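Local coordinates for protein 2-pyrone-4,6-dicarboxylic acid hydrolase, putative (Pseudomonas putida, PDB 2FFI) that probably hydrolyses the lactone ring of 2-pyrone-4,6-dicarboxylate, as a putative TIM-barrel lactonase of the amidohydrolase family, at residues A[16-21]-A[164-169]; A[125-130]-A[157-162]. All coordinates share one frame; numbering follows the deposited sequence.

Contact 1. Residues A[16-21]-A[164-169]; sequences DSHAHV and VIDHFG. With PO4 (phosphate ion), chain C.
His-18 points its imidazole across the barrel mouth at Asp-166, and His-18 NE2 gives Asp-166 OD1 a weak, bent hydrogen bond (3.4 Å, 141°). Asp-166 OD1 lies at the edge of the ring, near its plane, while the carboxylate plane stands at 87° to the ring. Over one face of the same imidazole, toward the rim, sits His-167 CE1, 4.1 Å from His-18 CE1. A phosphate ion, probably from the crystallisation liquor, joins both segments: His-167 NE2 donates to phosphate O3 over 2.7 Å, whereas His-20 NE2 splits two weak bonds between O1 and O4. With CG beside its backbone N (chi1 -53°), His-20 brings NE2 to the ion. In the second shell, Ser-199 holds His-167 ND1, the carbonyl of Val-60 holds His-20 ND1, and Arg-110 forms a salt bridge with Asp-166 while also bonding the phosphate. With an alanine at His-18, Asp-166 would probably keep Arg-110 but lose the weak imidazole bond, and a gap would open beside the phosphate and the His-167 ring. The His-x-His pair after the first strand is an amidohydrolase signature; these imidazoles and Arg-110 surround an anion, consistent with a dicarboxylate substrate, although acidic side chains also line the site.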
loop_
_atom_site.group_PDB
_atom_site.type_symbol
_atom_site.label_atom_id
_atom_site.label_comp_id
_atom_site.label_asym_id
_atom_site.label_seq_id
_atom_site.Cartn_x
_atom_site.Cartn_y
_atom_site.Cartn_z
ATOM N N ASP A 16 -8.579 -0.966 6.376
ATOM C CA ASP A 16 -8.225 -1.097 4.954
ATOM C C ASP A 16 -6.902 -0.380 4.694
ATOM O O ASP A 16 -6.835 0.831 4.821
ATOM C CB ASP A 16 -9.313 -0.453 4.065
ATOM C CG ASP A 16 -8.867 -0.269 2.610
ATOM O OD1 ASP A 16 -9.637 0.354 1.833
ATOM O OD2 ASP A 16 -7.759 -0.749 2.239
ATOM N N SER A 17 -5.852 -1.107 4.335
ATOM C CA SER A 17 -4.587 -0.440 4.042
ATOM C C SER A 17 -4.525 -0.260 2.528
ATOM O O SER A 17 -4.996 -1.105 1.785
ATOM C CB SER A 17 -3.392 -1.265 4.541
ATOM O OG SER A 17 -3.330 -2.529 3.911
ATOM N N HIS A 18 -3.986 0.855 2.066
ATOM C CA HIS A 18 -3.884 1.115 0.623
ATOM C C HIS A 18 -5.207 1.457 -0.086
ATOM O O HIS A 18 -6.067 0.609 -0.289
ATOM C CB HIS A 18 -3.228 -0.072 -0.088
ATOM C CG HIS A 18 -2.436 0.320 -1.291
ATOM N ND1 HIS A 18 -3.022 0.744 -2.464
ATOM C CD2 HIS A 18 -1.100 0.365 -1.500
ATOM C CE1 HIS A 18 -2.081 1.031 -3.345
ATOM N NE2 HIS A 18 -0.905 0.810 -2.785
ATOM N N ALA A 19 -5.338 2.714 -0.484
ATOM C CA ALA A 19 -6.521 3.204 -1.179
ATOM C C ALA A 19 -6.235 4.637 -1.663
ATOM O O ALA A 19 -5.393 5.326 -1.092
ATOM C CB ALA A 19 -7.721 3.181 -0.238
ATOM N N HIS A 20 -6.941 5.085 -2.695
ATOM C CA HIS A 20 -6.729 6.418 -3.243
ATOM C C HIS A 20 -8.006 7.254 -3.284
ATOM O O HIS A 20 -9.098 6.709 -3.394
ATOM C CB HIS A 20 -6.184 6.305 -4.674
ATOM C CG HIS A 20 -4.980 5.435 -4.797
ATOM N ND1 HIS A 20 -3.774 5.759 -4.212
ATOM C CD2 HIS A 20 -4.806 4.223 -5.376
ATOM C CE1 HIS A 20 -2.915 4.779 -4.417
ATOM N NE2 HIS A 20 -3.516 3.834 -5.120
ATOM N N VAL A 21 -7.860 8.574 -3.192
ATOM C CA VAL A 21 -8.994 9.481 -3.296
ATOM C C VAL A 21 -8.518 10.686 -4.103
ATOM O O VAL A 21 -7.354 11.068 -4.024
ATOM C CB VAL A 21 -9.566 9.946 -1.890
ATOM C CG1 VAL A 21 -10.063 8.748 -1.109
ATOM C CG2 VAL A 21 -8.520 10.738 -1.087
ATOM N N VAL A 164 7.395 -1.773 3.269
ATOM C CA VAL A 164 6.101 -2.303 2.865
ATOM C C VAL A 164 6.061 -2.578 1.363
ATOM O O VAL A 164 6.212 -1.651 0.567
ATOM C CB VAL A 164 4.970 -1.309 3.182
ATOM C CG1 VAL A 164 3.640 -1.887 2.723
ATOM C CG2 VAL A 164 4.930 -1.010 4.669
ATOM N N ILE A 165 5.832 -3.843 0.993
ATOM C CA ILE A 165 5.768 -4.270 -0.406
ATOM C C ILE A 165 4.323 -4.344 -0.902
ATOM O O ILE A 165 3.493 -5.007 -0.287
ATOM C CB ILE A 165 6.448 -5.649 -0.576
ATOM C CG1 ILE A 165 7.908 -5.547 -0.172
ATOM C CG2 ILE A 165 6.430 -6.094 -2.026
ATOM C CD1 ILE A 165 8.597 -6.863 -0.152
ATOM N N ASP A 166 4.036 -3.670 -2.019
ATOM C CA ASP A 166 2.686 -3.622 -2.591
ATOM C C ASP A 166 2.264 -4.803 -3.454
ATOM O O ASP A 166 3.055 -5.344 -4.221
ATOM C CB ASP A 166 2.507 -2.361 -3.435
ATOM C CG ASP A 166 2.513 -1.089 -2.611
ATOM O OD1 ASP A 166 2.383 -0.007 -3.227
ATOM O OD2 ASP A 166 2.645 -1.158 -1.364
ATOM N N HIS A 167 0.993 -5.173 -3.325
ATOM C CA HIS A 167 0.382 -6.254 -4.086
ATOM C C HIS A 167 1.210 -7.511 -4.236
ATOM O O HIS A 167 1.669 -7.820 -5.326
ATOM C CB HIS A 167 0.010 -5.767 -5.481
ATOM C CG HIS A 167 -0.633 -4.420 -5.500
ATOM N ND1 HIS A 167 -1.542 -4.020 -4.549
ATOM C CD2 HIS A 167 -0.510 -3.384 -6.363
ATOM C CE1 HIS A 167 -1.952 -2.794 -4.823
ATOM N NE2 HIS A 167 -1.340 -2.387 -5.919
ATOM N N PHE A 168 1.400 -8.241 -3.151
ATOM C CA PHE A 168 2.146 -9.497 -3.219
ATOM C C PHE A 168 3.538 -9.327 -3.813
ATOM O O PHE A 168 4.262 -10.304 -4.031
ATOM C CB PHE A 168 1.376 -10.497 -4.072
ATOM C CG PHE A 168 0.050 -10.899 -3.495
ATOM C CD1 PHE A 168 -0.040 -11.975 -2.620
ATOM C CD2 PHE A 168 -1.120 -10.243 -3.872
ATOM C CE1 PHE A 168 -1.266 -12.393 -2.140
ATOM C CE2 PHE A 168 -2.356 -10.659 -3.390
ATOM C CZ PHE A 168 -2.429 -11.740 -2.525
ATOM N N GLY A 169 3.927 -8.090 -4.064
ATOM C CA GLY A 169 5.228 -7.876 -4.651
ATOM C C GLY A 169 5.073 -7.764 -6.152
ATOM O O GLY A 169 6.062 -7.726 -6.886
HETATM P P PO4 C . -1.889 1.570 -7.077
HETATM O O1 PO4 C . -1.296 2.649 -6.247
HETATM O O2 PO4 C . -1.133 1.442 -8.349
HETATM O O3 PO4 C . -1.820 0.286 -6.340
HETATM O O4 PO4 C . -3.302 1.905 -7.375
#

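Contact 2. Residues A[125-130]-A[157-162]; sequences QWRPLL and QPYGLD
Tyr-159 lays its ring against Leu-130 and Arg-127 on the outer layer of the TIM barrel, where the start of helix 127-136 meets the turn that leads from helix 149-156 into strand 163-165. Apolar packing dominates. Leu-130 CD1 stands over one face of the tyrosine ring, 3.7 Å from its centroid and 27° off the normal, a CH-pi contact displaced toward CZ, the carbon that bears the hydroxyl. CB of the same leucine adds a second touch, 3.7 Å from Tyr-159 CE1. Deeper in, Leu-161 CD2 makes a methyl-carbonyl van der Waals contact with Leu-130 O at 4.1 Å. Both leucines also pack on Leu-156, at the end of helix 149-156, and Leu-161 reaches Val-140 of strand 139-142, so the contact runs on into the helix-sheet interface.

Arg-127 adds a face contact rather than a hydrogen bond. Its CG lies anti to the backbone N (chi1 176°), and a bend at chi3 folds the guanidinium over beside the tyrosine, the two planes 41° apart. A salt bridge from NH1 to Glu-131, one turn on, helps to fix that pose.

Trp-126 O, at the N-cap, accepts from Leu-129 N and Leu-130 N; across the contact the chain makes a type I turn from Gln-157 to Gly-160. At the outer margin, Tyr-159 CE1 sits over the centre of the guanidinium face, 3.9 Å from Arg-127 CZ.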
loop_
_atom_site.group_PDB
_atom_site.type_symbol
_atom_site.label_atom_id
_atom_site.label_comp_id
_atom_site.label_asym_id
_atom_site.label_seq_id
_atom_site.Cartn_x
_atom_site.Cartn_y
_atom_site.Cartn_z
ATOM N N GLN A 125 21.888 10.148 -3.923
ATOM C CA GLN A 125 20.869 11.108 -4.341
ATOM C C GLN A 125 19.515 10.785 -3.711
ATOM O O GLN A 125 18.531 11.472 -3.957
ATOM C CB GLN A 125 20.740 11.125 -5.863
ATOM C CG GLN A 125 20.244 9.829 -6.472
ATOM C CD GLN A 125 20.040 9.939 -7.984
ATOM O OE1 GLN A 125 19.369 10.857 -8.473
ATOM N NE2 GLN A 125 20.605 8.992 -8.728
ATOM N N TRP A 126 19.477 9.739 -2.893
ATOM C CA TRP A 126 18.254 9.334 -2.224
ATOM C C TRP A 126 18.416 9.319 -0.702
ATOM O O TRP A 126 17.443 9.504 0.031
ATOM C CB TRP A 126 17.811 7.946 -2.710
ATOM C CG TRP A 126 17.098 7.932 -4.038
ATOM C CD1 TRP A 126 17.662 7.799 -5.272
ATOM C CD2 TRP A 126 15.690 8.091 -4.256
ATOM N NE1 TRP A 126 16.693 7.869 -6.246
ATOM C CE2 TRP A 126 15.474 8.048 -5.648
ATOM C CE3 TRP A 126 14.590 8.270 -3.406
ATOM C CZ2 TRP A 126 14.200 8.175 -6.212
ATOM C CZ3 TRP A 126 13.325 8.395 -3.969
ATOM C CH2 TRP A 126 13.143 8.349 -5.355
ATOM N N ARG A 127 19.642 9.093 -0.234
ATOM C CA ARG A 127 19.940 9.050 1.198
ATOM C C ARG A 127 19.391 10.258 1.959
ATOM O O ARG A 127 18.822 10.107 3.041
ATOM C CB ARG A 127 21.457 8.933 1.428
ATOM C CG ARG A 127 21.891 8.976 2.897
ATOM C CD ARG A 127 23.390 8.698 3.073
ATOM N NE ARG A 127 23.709 7.275 3.237
ATOM C CZ ARG A 127 23.633 6.604 4.386
ATOM N NH1 ARG A 127 23.248 7.218 5.494
ATOM N NH2 ARG A 127 23.953 5.316 4.429
ATOM N N PRO A 128 19.558 11.474 1.409
ATOM C CA PRO A 128 19.061 12.685 2.070
ATOM C C PRO A 128 17.605 12.573 2.533
ATOM O O PRO A 128 17.242 13.113 3.581
ATOM C CB PRO A 128 19.252 13.750 1.001
ATOM C CG PRO A 128 20.502 13.299 0.344
ATOM C CD PRO A 128 20.262 11.824 0.163
ATOM N N LEU A 129 16.793 11.866 1.742
ATOM C CA LEU A 129 15.376 11.655 2.021
ATOM C C LEU A 129 15.158 10.424 2.888
ATOM O O LEU A 129 14.345 10.438 3.817
ATOM C CB LEU A 129 14.604 11.503 0.708
ATOM C CG LEU A 129 13.072 11.388 0.672
ATOM C CD1 LEU A 129 12.651 9.981 0.994
ATOM C CD2 LEU A 129 12.446 12.387 1.619
ATOM N N LEU A 130 15.887 9.358 2.587
ATOM C CA LEU A 130 15.780 8.122 3.354
ATOM C C LEU A 130 16.109 8.356 4.830
ATOM O O LEU A 130 15.552 7.691 5.703
ATOM C CB LEU A 130 16.716 7.064 2.770
ATOM C CG LEU A 130 16.362 6.671 1.335
ATOM C CD1 LEU A 130 17.441 5.796 0.749
ATOM C CD2 LEU A 130 15.017 5.964 1.324
ATOM N N GLN A 157 17.488 -1.748 3.237
ATOM C CA GLN A 157 17.768 -2.609 4.373
ATOM C C GLN A 157 18.676 -1.935 5.420
ATOM O O GLN A 157 18.340 -1.889 6.601
ATOM C CB GLN A 157 18.424 -3.902 3.854
ATOM C CG GLN A 157 18.189 -5.156 4.671
ATOM C CD GLN A 157 16.827 -5.778 4.427
ATOM O OE1 GLN A 157 15.790 -5.157 4.677
ATOM N NE2 GLN A 157 16.825 -7.014 3.933
ATOM N N PRO A 158 19.826 -1.381 4.996
ATOM C CA PRO A 158 20.762 -0.725 5.916
ATOM C C PRO A 158 20.189 0.427 6.719
ATOM O O PRO A 158 20.525 0.597 7.893
ATOM C CB PRO A 158 21.885 -0.271 4.994
ATOM C CG PRO A 158 21.152 0.028 3.728
ATOM C CD PRO A 158 20.246 -1.169 3.600
ATOM N N TYR A 159 19.328 1.218 6.084
ATOM C CA TYR A 159 18.710 2.381 6.723
ATOM C C TYR A 159 17.877 2.029 7.945
ATOM O O TYR A 159 17.394 2.921 8.651
ATOM C CB TYR A 159 17.852 3.128 5.708
ATOM C CG TYR A 159 18.651 3.701 4.559
ATOM C CD1 TYR A 159 19.258 4.954 4.658
ATOM C CD2 TYR A 159 18.819 2.980 3.377
ATOM C CE1 TYR A 159 20.008 5.475 3.606
ATOM C CE2 TYR A 159 19.571 3.491 2.319
ATOM C CZ TYR A 159 20.156 4.731 2.442
ATOM O OH TYR A 159 20.878 5.224 1.391
ATOM N N GLY A 160 17.708 0.726 8.175
ATOM C CA GLY A 160 16.962 0.234 9.328
ATOM C C GLY A 160 15.546 0.753 9.477
ATOM O O GLY A 160 15.158 1.265 10.534
ATOM N N LEU A 161 14.760 0.621 8.422
ATOM C CA LEU A 161 13.401 1.091 8.489
ATOM C C LEU A 161 12.429 0.058 7.939
ATOM O O LEU A 161 12.826 -0.905 7.274
ATOM C CB LEU A 161 13.270 2.439 7.761
ATOM C CG LEU A 161 14.094 2.716 6.505
ATOM C CD1 LEU A 161 13.849 1.619 5.489
ATOM C CD2 LEU A 161 13.741 4.074 5.943
ATOM N N ASP A 162 11.155 0.254 8.252
ATOM C CA ASP A 162 10.107 -0.639 7.804
ATOM C C ASP A 162 9.940 -0.536 6.297
ATOM O O ASP A 162 9.951 0.557 5.720
ATOM C CB ASP A 162 8.792 -0.293 8.503
ATOM C CG ASP A 162 8.834 -0.556 10.003
ATOM O OD1 ASP A 162 8.116 0.160 10.746
ATOM O OD2 ASP A 162 9.566 -1.475 10.432
#

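Overall arrangement
The two contacts illustrate the division of labour in a TIM barrel, where chemistry gathers at the C-terminal ends of the strands and the outer layer is built by packing. The centre of contact 1, which holds the phosphate, lies about 2 Å from the centre of the chain and that of contact 2 about 18 Å from it; the contact centres are 20 Å apart. Strand 163-165 is the link between them: residues 157-162 lead into it and residues 164-169 lead out of it, ending in the ligand-binding loop. The segments do not otherwise touch. Contact 2 joins the start of helix 127-136 to the turn before the strand, at the end remote from the probable active site.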